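Local coordinates for TbpB (Actinobacillus pleuropneumoniae, PDB 3HOL), which probably binds host transferrin at the bacterial surface, serving as the lipoprotein component of the transferrin receptor used for iron acquisition, at residues E25-L28 / G29-V32; K280-T284 / N285-S289; F294-A297 / S298-I301; H489-E493 / N494-G498. All coordinates share one frame; numbering follows the deposited sequence.

Contact 1. Residues E25-L28 / G29-V32; sequences EPAL and GYVV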
loop_
_atom_site.group_PDB
_atom_site.type_symbol
_atom_site.label_atom_id
_atom_site.label_comp_id
_atom_site.label_asym_id
_atom_site.label_seq_id
_atom_site.Cartn_x
_atom_site.Cartn_y
_atom_site.Cartn_z
ATOM N N GLU A 25 -1.028 0.473 11.743
ATOM C CA GLU A 25 -1.124 -0.394 10.563
ATOM C C GLU A 25 -1.587 0.423 9.352
ATOM O O GLU A 25 -2.492 1.239 9.480
ATOM C CB GLU A 25 -2.086 -1.573 10.824
ATOM C CG GLU A 25 -1.505 -2.652 11.810
ATOM C CD GLU A 25 -0.408 -3.544 11.180
ATOM O OE1 GLU A 25 -0.246 -3.514 9.933
ATOM O OE2 GLU A 25 0.308 -4.281 11.929
ATOM N N PRO A 26 -0.970 0.205 8.163
ATOM C CA PRO A 26 -1.399 0.901 6.964
ATOM C C PRO A 26 -2.735 0.358 6.482
ATOM O O PRO A 26 -3.041 -0.826 6.691
ATOM C CB PRO A 26 -0.264 0.594 5.963
ATOM C CG PRO A 26 0.211 -0.762 6.404
ATOM C CD PRO A 26 0.226 -0.607 7.915
ATOM N N ALA A 27 -3.557 1.214 5.876
ATOM C CA ALA A 27 -4.798 0.742 5.239
ATOM C C ALA A 27 -5.213 1.732 4.161
ATOM O O ALA A 27 -4.695 2.836 4.170
ATOM C CB ALA A 27 -5.901 0.661 6.279
ATOM N N LEU A 28 -6.152 1.385 3.266
ATOM C CA LEU A 28 -6.592 2.389 2.297
ATOM C C LEU A 28 -7.144 3.587 3.048
ATOM O O LEU A 28 -7.005 4.733 2.600
ATOM C CB LEU A 28 -7.604 1.839 1.271
ATOM C CG LEU A 28 -7.033 0.801 0.290
ATOM C CD1 LEU A 28 -8.108 0.400 -0.736
ATOM C CD2 LEU A 28 -5.795 1.347 -0.433
ATOM N N GLY A 29 -7.809 3.319 4.170
ATOM C CA GLY A 29 -8.443 4.396 4.934
ATOM C C GLY A 29 -8.955 3.918 6.282
ATOM O O GLY A 29 -8.851 2.722 6.605
ATOM N N TYR A 30 -9.445 4.873 7.080
ATOM C CA TYR A 30 -10.042 4.572 8.378
ATOM C C TYR A 30 -11.246 5.461 8.633
ATOM O O TYR A 30 -11.267 6.623 8.185
ATOM C CB TYR A 30 -9.030 4.841 9.491
ATOM C CG TYR A 30 -7.945 3.774 9.580
ATOM C CD1 TYR A 30 -8.197 2.552 10.199
ATOM C CD2 TYR A 30 -6.675 3.984 9.011
ATOM C CE1 TYR A 30 -7.218 1.557 10.298
ATOM C CE2 TYR A 30 -5.670 2.979 9.117
ATOM C CZ TYR A 30 -5.961 1.781 9.734
ATOM O OH TYR A 30 -4.990 0.807 9.842
ATOM N N VAL A 31 -12.166 4.977 9.472
ATOM C CA VAL A 31 -13.364 5.763 9.816
ATOM C C VAL A 31 -13.748 5.527 11.278
ATOM O O VAL A 31 -13.601 4.420 11.779
ATOM C CB VAL A 31 -14.563 5.430 8.858
ATOM C CG1 VAL A 31 -14.838 3.942 8.819
ATOM C CG2 VAL A 31 -15.862 6.239 9.243
ATOM N N VAL A 32 -14.190 6.569 11.970
ATOM C CA VAL A 32 -14.636 6.416 13.335
ATOM C C VAL A 32 -15.986 7.085 13.548
ATOM O O VAL A 32 -16.300 8.111 12.909
ATOM C CB VAL A 32 -13.591 6.945 14.361
ATOM C CG1 VAL A 32 -13.589 8.483 14.494
ATOM C CG2 VAL A 32 -13.830 6.310 15.730
#

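Contact 2. Residues K280-T284 / N285-S289; sequences KIDLT and NFSIS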
loop_
_atom_site.group_PDB
_atom_site.type_symbol
_atom_site.label_atom_id
_atom_site.label_comp_id
_atom_site.label_asym_id
_atom_site.label_seq_id
_atom_site.Cartn_x
_atom_site.Cartn_y
_atom_site.Cartn_z
ATOM N N LYS A 280 -0.256 -8.289 -10.779
ATOM C CA LYS A 280 -0.880 -9.569 -10.982
ATOM C C LYS A 280 -1.096 -9.739 -12.483
ATOM O O LYS A 280 -1.606 -8.834 -13.146
ATOM C CB LYS A 280 -2.199 -9.598 -10.202
ATOM C CG LYS A 280 -3.131 -10.785 -10.503
ATOM C CD LYS A 280 -4.268 -10.864 -9.486
ATOM C CE LYS A 280 -5.257 -9.713 -9.642
ATOM N NZ LYS A 280 -6.174 -10.020 -10.785
ATOM N N ILE A 281 -0.679 -10.888 -13.007
ATOM C CA ILE A 281 -0.923 -11.262 -14.399
ATOM C C ILE A 281 -2.059 -12.278 -14.419
ATOM O O ILE A 281 -1.965 -13.334 -13.807
ATOM C CB ILE A 281 0.303 -11.895 -15.071
ATOM C CG1 ILE A 281 1.484 -10.923 -15.086
ATOM C CG2 ILE A 281 -0.073 -12.375 -16.536
ATOM C CD1 ILE A 281 2.841 -11.559 -15.432
ATOM N N ASP A 282 -3.137 -11.948 -15.109
ATOM C CA ASP A 282 -4.284 -12.847 -15.245
ATOM C C ASP A 282 -3.973 -13.885 -16.349
ATOM O O ASP A 282 -3.714 -13.511 -17.482
ATOM C CB ASP A 282 -5.522 -12.005 -15.582
ATOM C CG ASP A 282 -6.741 -12.833 -15.819
ATOM O OD1 ASP A 282 -7.674 -12.758 -15.001
ATOM O OD2 ASP A 282 -6.776 -13.552 -16.836
ATOM N N LEU A 283 -3.984 -15.180 -16.012
ATOM C CA LEU A 283 -3.560 -16.206 -16.974
ATOM C C LEU A 283 -4.626 -16.647 -17.989
ATOM O O LEU A 283 -4.330 -17.455 -18.881
ATOM C CB LEU A 283 -2.939 -17.413 -16.272
ATOM C CG LEU A 283 -1.648 -17.055 -15.540
ATOM C CD1 LEU A 283 -1.232 -18.163 -14.595
ATOM C CD2 LEU A 283 -0.519 -16.679 -16.502
ATOM N N THR A 284 -5.846 -16.135 -17.889
ATOM C CA THR A 284 -6.828 -16.464 -18.935
ATOM C C THR A 284 -6.727 -15.420 -20.041
ATOM O O THR A 284 -6.860 -15.743 -21.223
ATOM C CB THR A 284 -8.271 -16.493 -18.407
ATOM O OG1 THR A 284 -8.701 -15.145 -18.184
ATOM C CG2 THR A 284 -8.415 -17.288 -17.128
ATOM N N ASN A 285 -6.459 -14.172 -19.639
ATOM C CA ASN A 285 -6.393 -13.012 -20.528
ATOM C C ASN A 285 -4.974 -12.550 -20.851
ATOM O O ASN A 285 -4.775 -11.786 -21.802
ATOM C CB ASN A 285 -7.154 -11.827 -19.903
ATOM C CG ASN A 285 -8.655 -12.088 -19.779
ATOM O OD1 ASN A 285 -9.302 -12.508 -20.740
ATOM N ND2 ASN A 285 -9.210 -11.847 -18.598
ATOM N N PHE A 286 -3.992 -13.032 -20.074
ATOM C CA PHE A 286 -2.580 -12.594 -20.191
ATOM C C PHE A 286 -2.498 -11.066 -20.130
ATOM O O PHE A 286 -1.811 -10.422 -20.921
ATOM C CB PHE A 286 -1.867 -13.206 -21.428
ATOM C CG PHE A 286 -1.828 -14.715 -21.400
ATOM C CD1 PHE A 286 -0.728 -15.383 -20.870
ATOM C CD2 PHE A 286 -2.934 -15.464 -21.829
ATOM C CE1 PHE A 286 -0.705 -16.803 -20.791
ATOM C CE2 PHE A 286 -2.930 -16.879 -21.765
ATOM C CZ PHE A 286 -1.800 -17.547 -21.242
ATOM N N SER A 287 -3.229 -10.502 -19.169
ATOM C CA SER A 287 -3.257 -9.061 -18.922
ATOM C C SER A 287 -2.717 -8.790 -17.521
ATOM O O SER A 287 -2.783 -9.672 -16.671
ATOM C CB SER A 287 -4.687 -8.552 -19.047
ATOM O OG SER A 287 -5.516 -9.225 -18.103
ATOM N N ILE A 288 -2.190 -7.573 -17.289
ATOM C CA ILE A 288 -1.539 -7.215 -16.001
ATOM C C ILE A 288 -2.390 -6.195 -15.251
ATOM O O ILE A 288 -3.018 -5.370 -15.889
ATOM C CB ILE A 288 -0.084 -6.726 -16.226
ATOM C CG1 ILE A 288 0.726 -6.738 -14.917
ATOM C CG2 ILE A 288 -0.032 -5.339 -16.871
ATOM C CD1 ILE A 288 2.199 -7.076 -15.120
ATOM N N SER A 289 -2.481 -6.288 -13.914
ATOM C CA SER A 289 -3.115 -5.245 -13.111
ATOM C C SER A 289 -2.318 -4.983 -11.817
ATOM O O SER A 289 -1.577 -5.859 -11.355
ATOM C CB SER A 289 -4.581 -5.576 -12.810
ATOM O OG SER A 289 -4.693 -6.668 -11.926
HETATM O O HOH W 1 -4.240 -9.024 -13.513
#

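Contact 3. Residues F294-A297 / S298-I301; sequences FGDA and SVLI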
loop_
_atom_site.group_PDB
_atom_site.type_symbol
_atom_site.label_atom_id
_atom_site.label_comp_id
_atom_site.label_asym_id
_atom_site.label_seq_id
_atom_site.Cartn_x
_atom_site.Cartn_y
_atom_site.Cartn_z
ATOM N N PHE A 294 1.637 -1.576 0.522
ATOM C CA PHE A 294 2.132 -0.431 1.271
ATOM C C PHE A 294 3.638 -0.457 1.509
ATOM O O PHE A 294 4.182 0.421 2.158
ATOM C CB PHE A 294 1.348 -0.278 2.576
ATOM C CG PHE A 294 -0.130 -0.205 2.381
ATOM C CD1 PHE A 294 -0.700 0.911 1.785
ATOM C CD2 PHE A 294 -0.951 -1.247 2.829
ATOM C CE1 PHE A 294 -2.096 1.005 1.627
ATOM C CE2 PHE A 294 -2.338 -1.185 2.682
ATOM C CZ PHE A 294 -2.917 -0.053 2.059
ATOM N N GLY A 295 4.328 -1.420 0.921
ATOM C CA GLY A 295 5.779 -1.522 1.122
ATOM C C GLY A 295 6.231 -2.801 1.828
ATOM O O GLY A 295 7.396 -2.966 2.115
ATOM N N ASP A 296 5.304 -3.709 2.093
ATOM C CA ASP A 296 5.660 -5.030 2.630
ATOM C C ASP A 296 5.295 -6.069 1.552
ATOM O O ASP A 296 4.111 -6.348 1.308
ATOM C CB ASP A 296 4.932 -5.293 3.949
ATOM C CG ASP A 296 5.488 -6.523 4.682
ATOM O OD1 ASP A 296 6.084 -7.386 4.017
ATOM O OD2 ASP A 296 5.333 -6.626 5.909
ATOM N N ALA A 297 6.321 -6.635 0.895
ATOM C CA ALA A 297 6.104 -7.594 -0.196
ATOM C C ALA A 297 5.514 -8.892 0.368
ATOM O O ALA A 297 4.970 -9.714 -0.392
ATOM C CB ALA A 297 7.418 -7.877 -0.930
ATOM N N SER A 298 5.610 -9.071 1.682
ATOM C CA SER A 298 5.048 -10.279 2.339
ATOM C C SER A 298 3.594 -10.120 2.781
ATOM O O SER A 298 3.018 -11.002 3.432
ATOM C CB SER A 298 5.918 -10.734 3.504
ATOM O OG SER A 298 7.204 -11.056 2.987
ATOM N N VAL A 299 2.975 -9.020 2.374
ATOM C CA VAL A 299 1.546 -8.848 2.597
ATOM C C VAL A 299 0.913 -8.754 1.214
ATOM O O VAL A 299 1.267 -7.879 0.389
ATOM C CB VAL A 299 1.288 -7.593 3.465
ATOM C CG1 VAL A 299 -0.188 -7.253 3.514
ATOM C CG2 VAL A 299 1.865 -7.783 4.900
ATOM N N LEU A 300 0.013 -9.677 0.925
ATOM C CA LEU A 300 -0.617 -9.703 -0.384
ATOM C C LEU A 300 -2.071 -9.371 -0.156
ATOM O O LEU A 300 -2.756 -10.090 0.594
ATOM C CB LEU A 300 -0.431 -11.104 -1.017
ATOM C CG LEU A 300 -1.171 -11.395 -2.317
ATOM C CD1 LEU A 300 -0.536 -10.603 -3.489
ATOM C CD2 LEU A 300 -1.179 -12.907 -2.619
ATOM N N ILE A 301 -2.552 -8.286 -0.767
ATOM C CA ILE A 301 -3.921 -7.837 -0.545
ATOM C C ILE A 301 -4.802 -8.299 -1.692
ATOM O O ILE A 301 -4.649 -7.851 -2.818
ATOM C CB ILE A 301 -4.003 -6.260 -0.346
ATOM C CG1 ILE A 301 -2.993 -5.801 0.738
ATOM C CG2 ILE A 301 -5.435 -5.809 -0.002
ATOM C CD1 ILE A 301 -3.087 -4.297 1.152
#

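Contact 4. Residues H489-E493 / N494-G498; sequences HHKSE and NGSVG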
loop_
_atom_site.group_PDB
_atom_site.type_symbol
_atom_site.label_atom_id
_atom_site.label_comp_id
_atom_site.label_asym_id
_atom_site.label_seq_id
_atom_site.Cartn_x
_atom_site.Cartn_y
_atom_site.Cartn_z
ATOM N N HIS A 489 4.922 -10.659 -19.986
ATOM C CA HIS A 489 3.748 -11.322 -20.529
ATOM C C HIS A 489 3.514 -10.891 -21.976
ATOM O O HIS A 489 3.997 -9.844 -22.437
ATOM C CB HIS A 489 2.522 -11.066 -19.665
ATOM C CG HIS A 489 2.156 -9.621 -19.569
ATOM N ND1 HIS A 489 2.840 -8.733 -18.762
ATOM C CD2 HIS A 489 1.196 -8.902 -20.200
ATOM C CE1 HIS A 489 2.306 -7.530 -18.890
ATOM N NE2 HIS A 489 1.310 -7.604 -19.759
ATOM N N HIS A 490 2.812 -11.730 -22.711
ATOM C CA HIS A 490 2.583 -11.467 -24.116
ATOM C C HIS A 490 1.427 -12.333 -24.569
ATOM O O HIS A 490 1.178 -13.413 -24.004
ATOM C CB HIS A 490 3.835 -11.754 -24.935
ATOM C CG HIS A 490 3.686 -11.407 -26.376
ATOM N ND1 HIS A 490 3.721 -10.105 -26.835
ATOM C CD2 HIS A 490 3.445 -12.185 -27.456
ATOM C CE1 HIS A 490 3.531 -10.101 -28.142
ATOM N NE2 HIS A 490 3.362 -11.347 -28.541
ATOM N N LYS A 491 0.686 -11.838 -25.557
ATOM C CA LYS A 491 -0.452 -12.578 -26.090
ATOM C C LYS A 491 -0.591 -12.259 -27.568
ATOM O O LYS A 491 -0.573 -11.089 -27.970
ATOM C CB LYS A 491 -1.714 -12.201 -25.310
ATOM C CG LYS A 491 -3.009 -12.778 -25.859
ATOM C CD LYS A 491 -4.186 -12.207 -25.099
ATOM C CE LYS A 491 -5.510 -12.521 -25.767
ATOM N NZ LYS A 491 -6.620 -12.251 -24.789
ATOM N N SER A 492 -0.664 -13.304 -28.384
ATOM C CA SER A 492 -0.986 -13.166 -29.814
ATOM C C SER A 492 -1.418 -14.520 -30.341
ATOM O O SER A 492 -1.511 -15.483 -29.582
ATOM C CB SER A 492 0.184 -12.601 -30.644
ATOM O OG SER A 492 1.134 -13.609 -30.989
ATOM N N GLU A 493 -1.680 -14.573 -31.645
ATOM C CA GLU A 493 -2.068 -15.812 -32.331
ATOM C C GLU A 493 -0.921 -16.866 -32.298
ATOM O O GLU A 493 -1.166 -18.068 -32.225
ATOM C CB GLU A 493 -2.510 -15.452 -33.758
ATOM C CG GLU A 493 -2.856 -16.610 -34.640
ATOM C CD GLU A 493 -2.297 -16.453 -36.059
ATOM O OE1 GLU A 493 -2.397 -17.440 -36.838
ATOM O OE2 GLU A 493 -1.744 -15.362 -36.385
ATOM N N ASN A 494 0.321 -16.382 -32.303
ATOM C CA ASN A 494 1.536 -17.214 -32.256
ATOM C C ASN A 494 1.946 -17.693 -30.873
ATOM O O ASN A 494 3.044 -18.231 -30.710
ATOM C CB ASN A 494 2.713 -16.457 -32.905
ATOM C CG ASN A 494 2.454 -16.148 -34.363
ATOM O OD1 ASN A 494 1.601 -16.788 -34.985
ATOM N ND2 ASN A 494 3.182 -15.171 -34.921
ATOM N N GLY A 495 1.073 -17.499 -29.883
ATOM C CA GLY A 495 1.311 -18.033 -28.540
ATOM C C GLY A 495 1.219 -16.973 -27.459
ATOM O O GLY A 495 1.423 -15.783 -27.731
ATOM N N SER A 496 0.969 -17.414 -26.236
ATOM C CA SER A 496 0.831 -16.516 -25.071
ATOM C C SER A 496 1.782 -16.928 -23.953
ATOM O O SER A 496 2.080 -18.116 -23.788
ATOM C CB SER A 496 -0.604 -16.553 -24.528
ATOM O OG SER A 496 -1.532 -16.163 -25.529
ATOM N N VAL A 497 2.216 -15.960 -23.153
ATOM C CA VAL A 497 2.975 -16.284 -21.928
ATOM C C VAL A 497 2.712 -15.288 -20.803
ATOM O O VAL A 497 2.488 -14.101 -21.049
ATOM C CB VAL A 497 4.498 -16.366 -22.209
ATOM C CG1 VAL A 497 5.015 -15.134 -22.953
ATOM C CG2 VAL A 497 5.321 -16.632 -20.886
ATOM N N GLY A 498 2.736 -15.796 -19.578
ATOM C CA GLY A 498 2.794 -14.974 -18.363
ATOM C C GLY A 498 3.837 -15.618 -17.452
ATOM O O GLY A 498 3.834 -16.833 -17.260
#

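Contact 1. Residues E25-L28 / G29-V32
Tyr-30 leans back along the chain and gives its hydroxyl hydrogen to the carbonyl oxygen of Glu-25, five residues earlier, with OH of Tyr-30 2.6 Å from O of Glu-25. The hydroxyl stands well above the carbonyl plane, 48° out of it, while that oxygen sits at the edge of the phenol ring, in the ring plane. With CG anti to its own carbonyl carbon (chi1 -75°), the tyrosine is turned toward the loop it has just left. Packing is close on this side. The methyl of Ala-27, a buried residue, meets the hydroxyl end of the ring obliquely, CB lying 3.6 Å from CZ of Tyr-30, and the same CB is 3.6 Å from O of Gly-29. Here the chain enters strand 29-33 of a five-stranded antiparallel sheet, probably the handle of the N-lobe, in which the backbones of Gly-29 and Tyr-30 bond to Ile-52 and Tyr-105 on the two neighbouring strands. Lys-249 adds a cation-pi contact to the tyrosine. Toward residues 29-32 the rest of the loop is held more loosely. Glu-25 brings its CB within 3.9 Å of OH of Tyr-30, but a bend at chi2 (-74°) carries the carboxylate away from the strand. Pro-26 and Leu-28 also turn outward, Pro-26 to pack on Phe-294 and Leu-28 on Pro-110 and Asn-292.

Contact 2. Residues K280-T284 / N285-S289
The Phe-286 ring carries the carbonyl of Leu-283 over one face, CE2 being 3.3 Å from O of Leu-283, while the carbonyl of Thr-284 approaches obliquely. The carboxylate of Asp-282 and the amide of Asn-285 are also flat groups, with planes 22° apart. All three side chains sit at the tip of the beta hairpin joining strands 272-282 and 287-290 in the C-lobe handle domain. Opposite Asp-282 the returning chain fits in two residues, Phe-286 and Ser-287, a G1 beta bulge in which the bond from Phe-286 N to Asp-282 O is weak and bent. Asp-282 OD2 organises the turn by accepting three donors. Thr-284 OG1 donates to the syn lone pair of OD2, Thr-284 N comes from above the carboxylate plane to make an Asx turn, and Asn-285 N, 2.9 Å from OD2 of Asp-282, points nearly down the C-O axis. Below the tip, Ile-281 and Ile-288 share a face, CG1 of Ile-281 3.9 Å from CD1 of Ile-288. On the face of Lys-280 and Ser-289, whose backbones pair through two hydrogen bonds, a water joins the strands. It donates to O of Lys-280 at 2.7 Å and also hydrogen-bonds Ser-289 OG, 2.9 Å away.

Contact 3. Residues F294-A297 / S298-I301
A type I beta turn, Asp-296 to Val-299, leads the chain into strand 299-302 in the C-lobe handle domain. It is closed by the bond from Val-299 N to Asp-296 O, 3.1 Å long and fairly straight at 160°, although the donor lies well above the carbonyl plane. The side chain of Asp-296 supplies a second bond: its OD1 accepts from Ser-298 N, two residues on, at 2.9 Å, in the manner of an Asx turn. This N-H meets OD1 on the anti side, 33° out of the carboxylate plane. Placing CG opposite the backbone N (chi1 -168°) swings the aspartate over the turn, where the Asp-296 and Val-299 side chains cross at about a right angle. CG2 of Val-299 is the branch that touches, 3.8 Å from OD2 of Asp-296. The same OD1 also lies close to the CB of Ser-298, 3.4 Å away. Two apolar side chains, Phe-294 before the turn and Ile-301 near the end of the strand after it, meet across the bend: the terminal methyl CD1 of Ile-301 comes obliquely to the Phe-294 ring, 3.5 Å from CE2, with the two side chains crossing nearly perpendicularly. Lys-15 makes a long, weak ion pair with the Asp-296 carboxylate. Strand 299-302 pairs antiparallel with 305-308, whose Lys-306 packs on both Val-299 and Ile-301, while strand 356-363 lies alongside and sends Gln-361 NE2 to the carbonyls of Ala-297 and Val-299 and Glu-363 OE2 to Ala-297 N.

Contact 4. Residues H489-E493 / N494-G498
With OG between its backbone N and carbonyl carbon (chi1 82°), Ser-492 holds its hydroxyl over the turn, where it accepts from Asn-494 N, 3.2 Å from OG of Ser-492, which makes an ST turn. His-490 instead swings CG away from its backbone N (chi1 -176°), which sends its imidazole along the strand until CD2 is 4.1 Å from the carbonyl oxygen of Gly-495. The two groups share one face of the beta hairpin that joins strands 483-492 and 495-508 of the C-lobe barrel. A type I turn from Ser-492 to Gly-495 closes it, Gly-495 N bonding to Ser-492 O at 3.3 Å, and Gly-495 itself has a phi of 126°, a backbone region largely confined to glycine. Further along, His-490 and Val-497 form a hydrogen-bonded antiparallel pair, both bonds 2.9 Å between N of one residue and O of the other. Their side chains stand on the same face, Phe-467 packing on both. On the reverse face, Lys-491 runs out extended and its end leads away from the partner strand, so that it is the start of the chain that touches Ser-496: CG of Lys-491 lies 3.7 Å from OG of Ser-496.

The four local contacts form two touching pairs. Contacts 2 and 4, with centres about 11 Å apart, join the C-lobe handle to the C-lobe barrel: Phe-286 at the tip of hairpin 280-289 packs on the barrel hairpin, its CE2 3.6 Å from CB of Ser-496, while O of Asn-285 lies 3.4 Å from CD of Lys-491. Contacts 1 and 3, about 15 Å between centres, meet where Phe-294 packs against the loop before strand 29-33, CZ of Phe-294 being 3.6 Å from C of Ala-27. Contacts 2 and 3 follow one another in the handle without touching, their nearest atoms about 7 Å apart. Contacts 1 and 4 are the most distant, about 39 Å between centres.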